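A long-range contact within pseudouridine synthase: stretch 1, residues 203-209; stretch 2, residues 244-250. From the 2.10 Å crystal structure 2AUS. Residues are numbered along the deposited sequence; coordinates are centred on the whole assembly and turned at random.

Stretch 1 203-209: TRSGPFK
Stretch 2, residues 244-250: EKAVEHL

A tight hairpin turn in stretch 1 packs against an irregular segment of stretch 2 without a single direct hydrogen bond between them; the contact buries 346 Å², both sides summed. In stretch 1, strand 203-205 leads into a type II' turn from Ser205 to Phe208, closed by Phe208 N to Ser205 O (2.9 Å) and Ser205 N to Phe208 O (2.8 Å), after which strand 208-209 leaves. Gly206 takes phi/psi 59/-127, a positive phi that favours glycine, and an ideal CB there would lie 2.4 Å from Pro207 CD. Pro207 follows at -80/-4, C-gamma endo, its CA-to-CB bond toward stretch 2. The nearest CA pair is Pro207 CA and Glu248 CA, 6.5 Å apart.

Stretch 2 opens with Glu244 (-56/-25), out of reach of the turn; its O accepts from Val247 N, with Glu244 O to Val247 N at 3.1 Å. Lys245 (-59/-35) starts sideways, but its t, p, t, m side chain brings its end nearer. On the way Lys245 CG packs 3.8 Å from Phe208 CE2, and Lys245 CE lies 4.2 Å from Pro207 CB. Lys245 NZ then donates to a water (2.9 Å from NZ to the water O), which also accepts from Lys209 N and donates to Pro207 O, each 3.1 Å from the same water O, so one water links the side chain of Lys245 to the backbone of Pro207, in the turn, and of Lys209, just past it. Lys245 O sits 3.1 Å from Pro207 CG and receives a weak bond from Glu248 N at 3.4 Å.

Ala246 (-68/-18) offers a small apolar surface to Phe208, whose m rotamer (chi1 -59°, chi2 86°) swings the ring in from a sideways start: Phe208 CE1 is 3.9 Å from Ala246 CA and 4.2 Å from Ala246 CB. Val247 (-110/13, m) points away and begins a type I turn, closed by Leu250 N to Val247 O at 2.9 Å. Glu248 (-56/-31) points toward stretch 1, its chi1 at -96°, between wells; its contact is slight, Glu248 OE1 to Pro207 CB at 4.1 Å.

His249 (-94/5; chi1 -72°, m; chi2 175°) lays its imidazole against Pro207. Pro207 CB stands 4.1 Å from the centroid of the His249 ring, 12° off its normal, a CH-pi contact over the face. Arg204, extended t, t, t with chi4 57°, starts sideways but reaches the ring edge, Arg204 NH2 to His249 CE1 at 3.1 Å; Gly206 O lies 3.3 Å from the same His249 CE1. Leu250 (-98/152; m, t) ends the stretch beyond reach.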

# COMPACT_ATOMS: atom_id res chain seq x y z
N THR A 203 -2.19 3.06 22.30
CA THR A 203 -0.92 3.21 22.99
C THR A 203 -0.77 2.20 24.11
O THR A 203 0.29 2.12 24.73
CB THR A 203 -0.77 4.61 23.58
OG1 THR A 203 -1.85 4.87 24.49
CG2 THR A 203 -0.77 5.66 22.47
N ARG A 204 -1.82 1.42 24.36
CA ARG A 204 -1.76 0.44 25.42
C ARG A 204 -2.90 -0.57 25.37
O ARG A 204 -4.05 -0.23 25.10
CB ARG A 204 -1.76 1.15 26.77
CG ARG A 204 -1.70 0.25 27.98
CD ARG A 204 -1.35 1.07 29.22
NE ARG A 204 -1.28 0.26 30.43
CZ ARG A 204 -0.49 -0.80 30.58
NH1 ARG A 204 0.32 -1.18 29.60
NH2 ARG A 204 -0.50 -1.47 31.72
N SER A 205 -2.56 -1.83 25.63
CA SER A 205 -3.54 -2.90 25.68
C SER A 205 -3.09 -3.83 26.78
O SER A 205 -2.14 -4.61 26.61
CB SER A 205 -3.61 -3.67 24.37
OG SER A 205 -4.53 -4.74 24.52
N GLY A 206 -3.76 -3.74 27.93
CA GLY A 206 -3.39 -4.57 29.05
C GLY A 206 -1.94 -4.29 29.41
O GLY A 206 -1.56 -3.13 29.59
N PRO A 207 -1.10 -5.32 29.49
CA PRO A 207 0.31 -5.09 29.83
C PRO A 207 1.20 -4.62 28.68
O PRO A 207 2.38 -4.33 28.88
CB PRO A 207 0.74 -6.45 30.39
CG PRO A 207 -0.06 -7.41 29.55
CD PRO A 207 -1.42 -6.76 29.47
N PHE A 208 0.64 -4.53 27.48
CA PHE A 208 1.43 -4.07 26.34
C PHE A 208 1.32 -2.57 26.12
O PHE A 208 0.23 -2.02 25.97
CB PHE A 208 1.02 -4.83 25.07
CG PHE A 208 1.19 -6.31 25.18
CD1 PHE A 208 0.18 -7.10 25.73
CD2 PHE A 208 2.38 -6.91 24.79
CE1 PHE A 208 0.37 -8.48 25.89
CE2 PHE A 208 2.58 -8.28 24.95
CZ PHE A 208 1.57 -9.07 25.50
N LYS A 209 2.47 -1.91 26.10
CA LYS A 209 2.50 -0.47 25.92
C LYS A 209 3.71 -0.04 25.09
O LYS A 209 4.56 -0.87 24.74
CB LYS A 209 2.54 0.22 27.28
CG LYS A 209 3.77 -0.11 28.09
CD LYS A 209 3.82 0.67 29.40
CE LYS A 209 2.69 0.29 30.34
NZ LYS A 209 2.82 0.95 31.68
N GLU A 244 3.99 -15.34 28.95
CA GLU A 244 3.60 -14.95 30.31
C GLU A 244 3.31 -13.45 30.43
O GLU A 244 2.56 -13.02 31.31
CB GLU A 244 4.71 -15.32 31.31
CG GLU A 244 4.87 -16.82 31.59
CD GLU A 244 5.37 -17.64 30.40
OE1 GLU A 244 5.96 -17.06 29.45
OE2 GLU A 244 5.19 -18.88 30.42
N LYS A 245 3.90 -12.65 29.55
CA LYS A 245 3.68 -11.21 29.56
C LYS A 245 2.19 -10.91 29.38
O LYS A 245 1.67 -9.95 29.97
CB LYS A 245 4.48 -10.55 28.43
CG LYS A 245 4.26 -9.04 28.25
CD LYS A 245 4.82 -8.22 29.41
CE LYS A 245 4.71 -6.71 29.14
NZ LYS A 245 5.36 -6.34 27.83
N ALA A 246 1.50 -11.73 28.59
CA ALA A 246 0.07 -11.53 28.33
C ALA A 246 -0.86 -11.74 29.51
O ALA A 246 -2.00 -11.29 29.48
CB ALA A 246 -0.38 -12.40 27.16
N VAL A 247 -0.41 -12.44 30.55
CA VAL A 247 -1.28 -12.67 31.71
C VAL A 247 -0.83 -11.90 32.95
O VAL A 247 -1.30 -12.16 34.06
CB VAL A 247 -1.36 -14.18 32.07
CG1 VAL A 247 -1.83 -14.98 30.87
CG2 VAL A 247 -0.01 -14.69 32.56
N GLU A 248 0.08 -10.95 32.76
CA GLU A 248 0.58 -10.15 33.86
C GLU A 248 -0.51 -9.42 34.65
O GLU A 248 -0.36 -9.20 35.85
CB GLU A 248 1.60 -9.14 33.35
CG GLU A 248 3.03 -9.63 33.51
CD GLU A 248 4.03 -8.77 32.76
OE1 GLU A 248 3.88 -7.53 32.77
OE2 GLU A 248 4.98 -9.36 32.18
N HIS A 249 -1.60 -9.05 33.99
CA HIS A 249 -2.67 -8.35 34.69
C HIS A 249 -3.76 -9.29 35.20
O HIS A 249 -4.77 -8.84 35.73
CB HIS A 249 -3.29 -7.28 33.78
CG HIS A 249 -2.41 -6.09 33.55
ND1 HIS A 249 -2.73 -5.08 32.68
CD2 HIS A 249 -1.22 -5.75 34.11
CE1 HIS A 249 -1.79 -4.15 32.71
NE2 HIS A 249 -0.86 -4.54 33.57
N LEU A 250 -3.55 -10.60 35.06
CA LEU A 250 -4.55 -11.55 35.53
C LEU A 250 -4.24 -12.13 36.90
O LEU A 250 -3.08 -12.21 37.30
CB LEU A 250 -4.68 -12.73 34.56
CG LEU A 250 -5.16 -12.54 33.13
CD1 LEU A 250 -5.32 -13.91 32.49
CD2 LEU A 250 -6.47 -11.78 33.11
O HOH W 1 4.88 -3.52 27.25